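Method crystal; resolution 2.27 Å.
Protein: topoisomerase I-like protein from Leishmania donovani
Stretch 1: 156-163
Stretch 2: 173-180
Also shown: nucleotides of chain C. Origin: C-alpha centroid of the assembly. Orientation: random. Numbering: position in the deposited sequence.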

ATOM      1  N   ARG D 156       1.678  14.622   8.888  1.00 27.20           N
ATOM      2  CA  ARG D 156       0.358  14.865   9.496  1.00 28.45           C
ATOM      3  C   ARG D 156      -0.218  13.585  10.079  1.00 26.63           C
ATOM      4  O   ARG D 156      -0.586  12.674   9.334  1.00 25.29           O
ATOM      5  CB  ARG D 156      -0.631  15.413   8.473  1.00 29.55           C
ATOM      6  CG  ARG D 156      -0.363  16.805   8.036  1.00 31.52           C
ATOM      7  CD  ARG D 156      -1.519  17.315   7.213  1.00 34.35           C
ATOM      8  NE  ARG D 156      -1.002  18.036   6.063  1.00 37.69           N
ATOM      9  CZ  ARG D 156      -0.900  19.359   5.994  1.00 38.30           C
ATOM     10  NH1 ARG D 156      -1.311  20.119   7.018  1.00 38.56           N
ATOM     11  NH2 ARG D 156      -0.401  19.910   4.892  1.00 36.85           N
ATOM     12  N   VAL D 157      -0.296  13.534  11.404  1.00 26.80           N
ATOM     13  CA  VAL D 157      -0.871  12.410  12.130  1.00 27.29           C
ATOM     14  C   VAL D 157      -2.313  12.158  11.666  1.00 28.48           C
ATOM     15  O   VAL D 157      -3.113  13.104  11.522  1.00 28.77           O
ATOM     16  CB  VAL D 157      -0.845  12.650  13.666  1.00 27.30           C
ATOM     17  CG1 VAL D 157      -1.459  11.467  14.414  1.00 26.65           C
ATOM     18  CG2 VAL D 157       0.561  12.894  14.137  1.00 25.97           C
ATOM     19  N   GLU D 158      -2.620  10.881  11.425  1.00 28.37           N
ATOM     20  CA  GLU D 158      -3.937  10.454  10.944  1.00 26.43           C
ATOM     21  C   GLU D 158      -4.991  10.946  11.907  1.00 24.86           C
ATOM     22  O   GLU D 158      -4.872  10.685  13.123  1.00 25.16           O
ATOM     23  CB  GLU D 158      -4.019   8.926  10.847  1.00 24.89           C
ATOM     24  CG  GLU D 158      -3.122   8.354   9.791  1.00 27.23           C
ATOM     25  CD  GLU D 158      -3.225   6.839   9.686  1.00 27.82           C
ATOM     26  OE1 GLU D 158      -4.252   6.259  10.109  1.00 28.68           O
ATOM     27  OE2 GLU D 158      -2.263   6.228   9.181  1.00 27.84           O
ATOM     28  N   PRO D 159      -6.006  11.678  11.385  1.00 21.43           N
ATOM     29  CA  PRO D 159      -7.121  12.015  12.251  1.00 21.21           C
ATOM     30  C   PRO D 159      -7.998  10.790  12.583  1.00 22.54           C
ATOM     31  O   PRO D 159      -8.020   9.804  11.827  1.00 21.56           O
ATOM     32  CB  PRO D 159      -7.888  13.094  11.463  1.00 21.72           C
ATOM     33  CG  PRO D 159      -7.465  12.931  10.039  1.00 22.69           C
ATOM     34  CD  PRO D 159      -6.130  12.270  10.035  1.00 22.22           C
ATOM     35  N   PRO D 160      -8.698  10.842  13.724  1.00 21.82           N
ATOM     36  CA  PRO D 160      -9.611   9.767  14.100  1.00 21.69           C
ATOM     37  C   PRO D 160     -10.740   9.560  13.072  1.00 23.46           C
ATOM     38  O   PRO D 160     -11.131  10.489  12.352  1.00 22.17           O
ATOM     39  CB  PRO D 160     -10.180  10.215  15.454  1.00 21.11           C
ATOM     40  CG  PRO D 160      -9.779  11.683  15.626  1.00 22.84           C
ATOM     41  CD  PRO D 160      -8.612  11.923  14.728  1.00 22.90           C
ATOM     42  N   GLY D 161     -11.260   8.342  13.004  1.00 19.86           N
ATOM     43  CA  GLY D 161     -12.333   8.090  12.071  1.00 20.74           C
ATOM     44  C   GLY D 161     -12.821   6.676  12.165  1.00 19.09           C
ATOM     45  O   GLY D 161     -12.239   5.855  12.872  1.00 19.39           O
ATOM     46  N   LEU D 162     -13.915   6.412  11.467  1.00 19.41           N
ATOM     47  CA  LEU D 162     -14.454   5.063  11.320  1.00 19.01           C
ATOM     48  C   LEU D 162     -13.622   4.301  10.292  1.00 18.23           C
ATOM     49  O   LEU D 162     -13.472   4.743   9.147  1.00 20.28           O
ATOM     50  CB  LEU D 162     -15.935   5.140  10.906  1.00 18.23           C
ATOM     51  CG  LEU D 162     -16.807   5.982  11.841  1.00 19.82           C
ATOM     52  CD1 LEU D 162     -18.331   5.937  11.422  1.00 16.00           C
ATOM     53  CD2 LEU D 162     -16.541   5.541  13.318  1.00 15.68           C
ATOM     54  N   PHE D 163     -13.044   3.186  10.721  1.00 21.08           N
ATOM     55  CA  PHE D 163     -12.149   2.357   9.887  1.00 21.00           C
ATOM     56  C   PHE D 163     -12.700   1.956   8.516  1.00 22.10           C
ATOM     57  O   PHE D 163     -13.708   1.257   8.426  1.00 22.08           O
ATOM     58  CB  PHE D 163     -11.739   1.091  10.650  1.00 19.03           C
ATOM     59  CG  PHE D 163     -10.813   0.174   9.866  1.00 18.34           C
ATOM     60  CD1 PHE D 163     -11.197  -1.128   9.541  1.00 17.35           C
ATOM     61  CD2 PHE D 163      -9.569   0.620   9.455  1.00 18.86           C
ATOM     62  CE1 PHE D 163     -10.350  -1.958   8.837  1.00 18.02           C
ATOM     63  CE2 PHE D 163      -8.703  -0.202   8.748  1.00 16.93           C
ATOM     64  CZ  PHE D 163      -9.092  -1.490   8.437  1.00 18.92           C
ATOM     65  N   GLY D 173     -15.898   0.109  10.030  1.00 22.29           N
ATOM     66  CA  GLY D 173     -16.775   0.881  10.921  1.00 19.90           C
ATOM     67  C   GLY D 173     -16.223   1.092  12.315  1.00 21.97           C
ATOM     68  O   GLY D 173     -16.668   1.985  13.017  1.00 21.78           O
ATOM     69  N   LYS D 174     -15.275   0.257  12.732  1.00 22.27           N
ATOM     70  CA  LYS D 174     -14.643   0.406  14.032  1.00 23.51           C
ATOM     71  C   LYS D 174     -13.909   1.754  14.177  1.00 25.60           C
ATOM     72  O   LYS D 174     -13.325   2.276  13.204  1.00 25.23           O
ATOM     73  CB  LYS D 174     -13.686  -0.752  14.281  1.00 24.98           C
ATOM     74  CG  LYS D 174     -13.039  -0.775  15.682  1.00 24.57           C
ATOM     75  CD  LYS D 174     -12.070  -1.906  15.717  1.00 24.00           C
ATOM     76  CE  LYS D 174     -11.906  -2.461  17.102  1.00 26.72           C
ATOM     77  NZ  LYS D 174     -10.791  -1.839  17.807  1.00 25.43           N
ATOM     78  N   LEU D 175     -13.964   2.328  15.383  1.00 24.08           N
ATOM     79  CA  LEU D 175     -13.295   3.601  15.634  1.00 23.67           C
ATOM     80  C   LEU D 175     -11.762   3.493  15.685  1.00 23.24           C
ATOM     81  O   LEU D 175     -11.191   2.717  16.472  1.00 21.98           O
ATOM     82  CB  LEU D 175     -13.845   4.308  16.890  1.00 23.37           C
ATOM     83  CG  LEU D 175     -13.284   5.677  17.337  1.00 23.84           C
ATOM     84  CD1 LEU D 175     -13.507   6.763  16.323  1.00 21.99           C
ATOM     85  CD2 LEU D 175     -13.844   6.110  18.713  1.00 23.41           C
ATOM     86  N   LYS D 176     -11.131   4.283  14.819  1.00 21.32           N
ATOM     87  CA  LYS D 176      -9.717   4.566  14.882  1.00 25.01           C
ATOM     88  C   LYS D 176      -9.582   5.820  15.758  1.00 24.00           C
ATOM     89  O   LYS D 176      -9.954   6.919  15.336  1.00 23.86           O
ATOM     90  CB  LYS D 176      -9.187   4.821  13.468  1.00 23.71           C
ATOM     91  CG  LYS D 176      -7.692   4.642  13.305  1.00 25.02           C
ATOM     92  CD  LYS D 176      -7.075   5.687  12.364  1.00 24.52           C
ATOM     93  CE  LYS D 176      -7.704   5.750  11.016  1.00 23.88           C
ATOM     94  NZ  LYS D 176      -6.842   6.411   9.995  1.00 21.67           N
ATOM     95  N   VAL D 177      -9.092   5.651  16.986  1.00 24.08           N
ATOM     96  CA  VAL D 177      -9.075   6.765  17.940  1.00 24.88           C
ATOM     97  C   VAL D 177      -7.978   7.804  17.667  1.00 26.63           C
ATOM     98  O   VAL D 177      -7.010   7.546  16.914  1.00 26.17           O
ATOM     99  CB  VAL D 177      -9.071   6.310  19.432  1.00 24.81           C
ATOM    100  CG1 VAL D 177     -10.204   5.313  19.705  1.00 23.69           C
ATOM    101  CG2 VAL D 177      -7.690   5.744  19.865  1.00 22.69           C
ATOM    102  N   ARG D 178      -8.171   8.986  18.253  1.00 27.49           N
ATOM    103  CA  ARG D 178      -7.207  10.089  18.197  1.00 27.59           C
ATOM    104  C   ARG D 178      -5.868   9.683  18.792  1.00 26.15           C
ATOM    105  O   ARG D 178      -5.808   9.197  19.914  1.00 26.38           O
ATOM    106  CB  ARG D 178      -7.742  11.331  18.935  1.00 27.05           C
ATOM    107  CG  ARG D 178      -6.935  12.607  18.642  1.00 26.82           C
ATOM    108  CD  ARG D 178      -7.607  13.853  19.198  1.00 27.55           C
ATOM    109  NE  ARG D 178      -8.860  14.194  18.513  1.00 27.75           N
ATOM    110  CZ  ARG D 178      -8.993  15.007  17.465  1.00 27.28           C
ATOM    111  NH1 ARG D 178      -7.951  15.609  16.898  1.00 28.29           N
ATOM    112  NH2 ARG D 178     -10.198  15.216  16.968  1.00 26.55           N
ATOM    113  N   VAL D 179      -4.813   9.874  18.010  1.00 26.05           N
ATOM    114  CA  VAL D 179      -3.437   9.676  18.454  1.00 27.29           C
ATOM    115  C   VAL D 179      -2.973  10.841  19.362  1.00 27.72           C
ATOM    116  O   VAL D 179      -3.009  12.012  18.967  1.00 29.18           O
ATOM    117  CB  VAL D 179      -2.487   9.527  17.240  1.00 26.05           C
ATOM    118  CG1 VAL D 179      -1.063   9.154  17.690  1.00 25.27           C
ATOM    119  CG2 VAL D 179      -3.042   8.494  16.258  1.00 24.27           C
ATOM    120  N   GLN D 180      -2.547  10.505  20.577  1.00 29.39           N
ATOM    121  CA  GLN D 180      -1.953  11.481  21.514  1.00 29.45           C
ATOM    122  C   GLN D 180      -0.407  11.486  21.427  1.00 28.23           C
ATOM    123  O   GLN D 180       0.196  10.512  20.961  1.00 27.04           O
ATOM    124  CB  GLN D 180      -2.410  11.198  22.954  1.00 29.67           C
ATOM    125  CG  GLN D 180      -3.941  11.392  23.233  1.00 31.73           C
ATOM    126  CD  GLN D 180      -4.490  12.814  22.950  1.00 33.73           C
ATOM    127  OE1 GLN D 180      -5.686  12.982  22.704  1.00 36.50           O
ATOM    128  NE2 GLN D 180      -3.629  13.822  22.984  1.00 33.63           N
TER
ATOM    129  P    DT C  12      -5.247   9.861   6.666  1.00 26.23           P
ATOM    130  OP1  DT C  12      -6.382  10.081   7.582  1.00 24.71           O
ATOM    131  OP2  DT C  12      -3.897  10.363   7.025  1.00 26.41           O
ATOM    132  O5'  DT C  12      -5.159   8.290   6.405  1.00 26.05           O
ATOM    133  C5'  DT C  12      -6.325   7.492   6.071  1.00 23.80           C
ATOM    134  C4'  DT C  12      -5.861   6.108   5.673  1.00 22.87           C
ATOM    135  O4'  DT C  12      -5.090   6.222   4.459  1.00 23.08           O
ATOM    136  C3'  DT C  12      -4.945   5.346   6.646  1.00 24.93           C
ATOM    137  O3'  DT C  12      -5.284   3.936   6.600  1.00 26.28           O
ATOM    138  C2'  DT C  12      -3.540   5.509   6.066  1.00 21.71           C
ATOM    139  C1'  DT C  12      -3.970   5.397   4.612  1.00 21.25           C
ATOM    140  N1   DT C  12      -2.888   5.586   3.637  1.00 22.30           N
ATOM    141  C2   DT C  12      -2.975   4.907   2.444  1.00 21.68           C
ATOM    142  O2   DT C  12      -3.926   4.210   2.144  1.00 20.51           O
ATOM    143  N3   DT C  12      -1.883   5.092   1.631  1.00 20.59           N
ATOM    144  C4   DT C  12      -0.763   5.852   1.906  1.00 21.34           C
ATOM    145  O4   DT C  12       0.165   5.949   1.118  1.00 22.22           O
ATOM    146  C5   DT C  12      -0.739   6.519   3.172  1.00 20.97           C
ATOM    147  C7   DT C  12       0.361   7.474   3.531  1.00 24.58           C
ATOM    148  C6   DT C  12      -1.777   6.346   3.968  1.00 22.11           C
ATOM    149  P    DA C  13      -6.139   3.263   7.742  1.00 23.26           P
ATOM    150  OP1  DA C  13      -7.251   4.138   8.151  1.00 26.12           O
ATOM    151  OP2  DA C  13      -5.212   2.765   8.741  1.00 25.38           O
ATOM    152  O5'  DA C  13      -6.726   1.991   6.948  1.00 25.34           O
ATOM    153  C5'  DA C  13      -7.523   2.138   5.771  1.00 23.03           C
ATOM    154  C4'  DA C  13      -7.092   1.094   4.762  1.00 22.17           C
ATOM    155  O4'  DA C  13      -5.889   1.500   4.064  1.00 21.89           O
ATOM    156  C3'  DA C  13      -6.768  -0.275   5.352  1.00 21.60           C
ATOM    157  O3'  DA C  13      -7.476  -1.172   4.548  1.00 19.45           O
ATOM    158  C2'  DA C  13      -5.220  -0.385   5.286  1.00 19.16           C
ATOM    159  C1'  DA C  13      -4.933   0.444   4.038  1.00 19.54           C
ATOM    160  N9   DA C  13      -3.606   1.063   4.022  1.00 19.23           N
ATOM    161  C8   DA C  13      -3.133   1.919   4.988  1.00 17.09           C
ATOM    162  N7   DA C  13      -1.917   2.332   4.765  1.00 17.82           N
ATOM    163  C5   DA C  13      -1.583   1.736   3.547  1.00 18.10           C
ATOM    164  C6   DA C  13      -0.401   1.784   2.760  1.00 17.85           C
ATOM    165  N6   DA C  13       0.657   2.530   3.081  1.00 18.24           N
ATOM    166  N1   DA C  13      -0.358   1.059   1.626  1.00 17.59           N
ATOM    167  C2   DA C  13      -1.449   0.325   1.279  1.00 18.03           C
ATOM    168  N3   DA C  13      -2.607   0.196   1.941  1.00 18.91           N
ATOM    169  C4   DA C  13      -2.613   0.930   3.079  1.00 17.30           C
HETATM  170  O   HOH W   1      -5.895   7.843  14.218  1.00 18.01           O
HETATM  171  O   HOH W   2      -5.217  11.469  15.482  1.00 22.81           O
HETATM  172  O   HOH W   3      -7.706   8.990   9.456  1.00 21.31           O

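This contact is a short antiparallel β ladder held by four backbone hydrogen bonds, with a buried salt bridge beside the DNA, and continued past one end by bridging waters and a small apolar contact. G161 and K176 form the hydrogen-bonded pair: G161 N donates to K176 O (3.0 Å), and K176 N donates to G161 O (2.7 Å). After the non-hydrogen-bonded pair L162 and L175, F163 N donates to K174 O at 2.7 Å and G173 N to F163 O at 2.9 Å, both nearly linear. G173 has a phi of 94° and psi of -21°, where a CB would jam against the preceding carbonyl oxygen; hence glycine.

L162 and L175 share one face of the sheet, where their branched side chains meet loosely, CD2 of L162 lying 4.4 Å from CD1 of L175. K176 lies on the other face, and its long side chain carries the ammonium to E158, whose OE1 forms a salt bridge with K176 NZ at 2.6 Å. The same NZ donates to OP1 of DA13 (3.0 Å), so one cation serves both a carboxylate and a phosphate. Water 3 extends this network, accepting from K176 NZ (2.8 Å) and donating to P159 O and to OP1 of DT12, each at 2.5 Å.

P160 lacks an amide hydrogen, so its nitrogen cannot donate to the neighboring strand. Its ring instead packs over one face of the R178 guanidinium, with P160 CG 3.8 Å from R178 NH2. Beyond the ladder the backbones separate, and water fills in: water 1 donates to E158 O and V177 O, while water 2 donates to E158 O and accepts from V179 N. Here V157 and V179 point toward each other, and their compact side chains close to 3.6 Å between V157 CG1 and V179 CB.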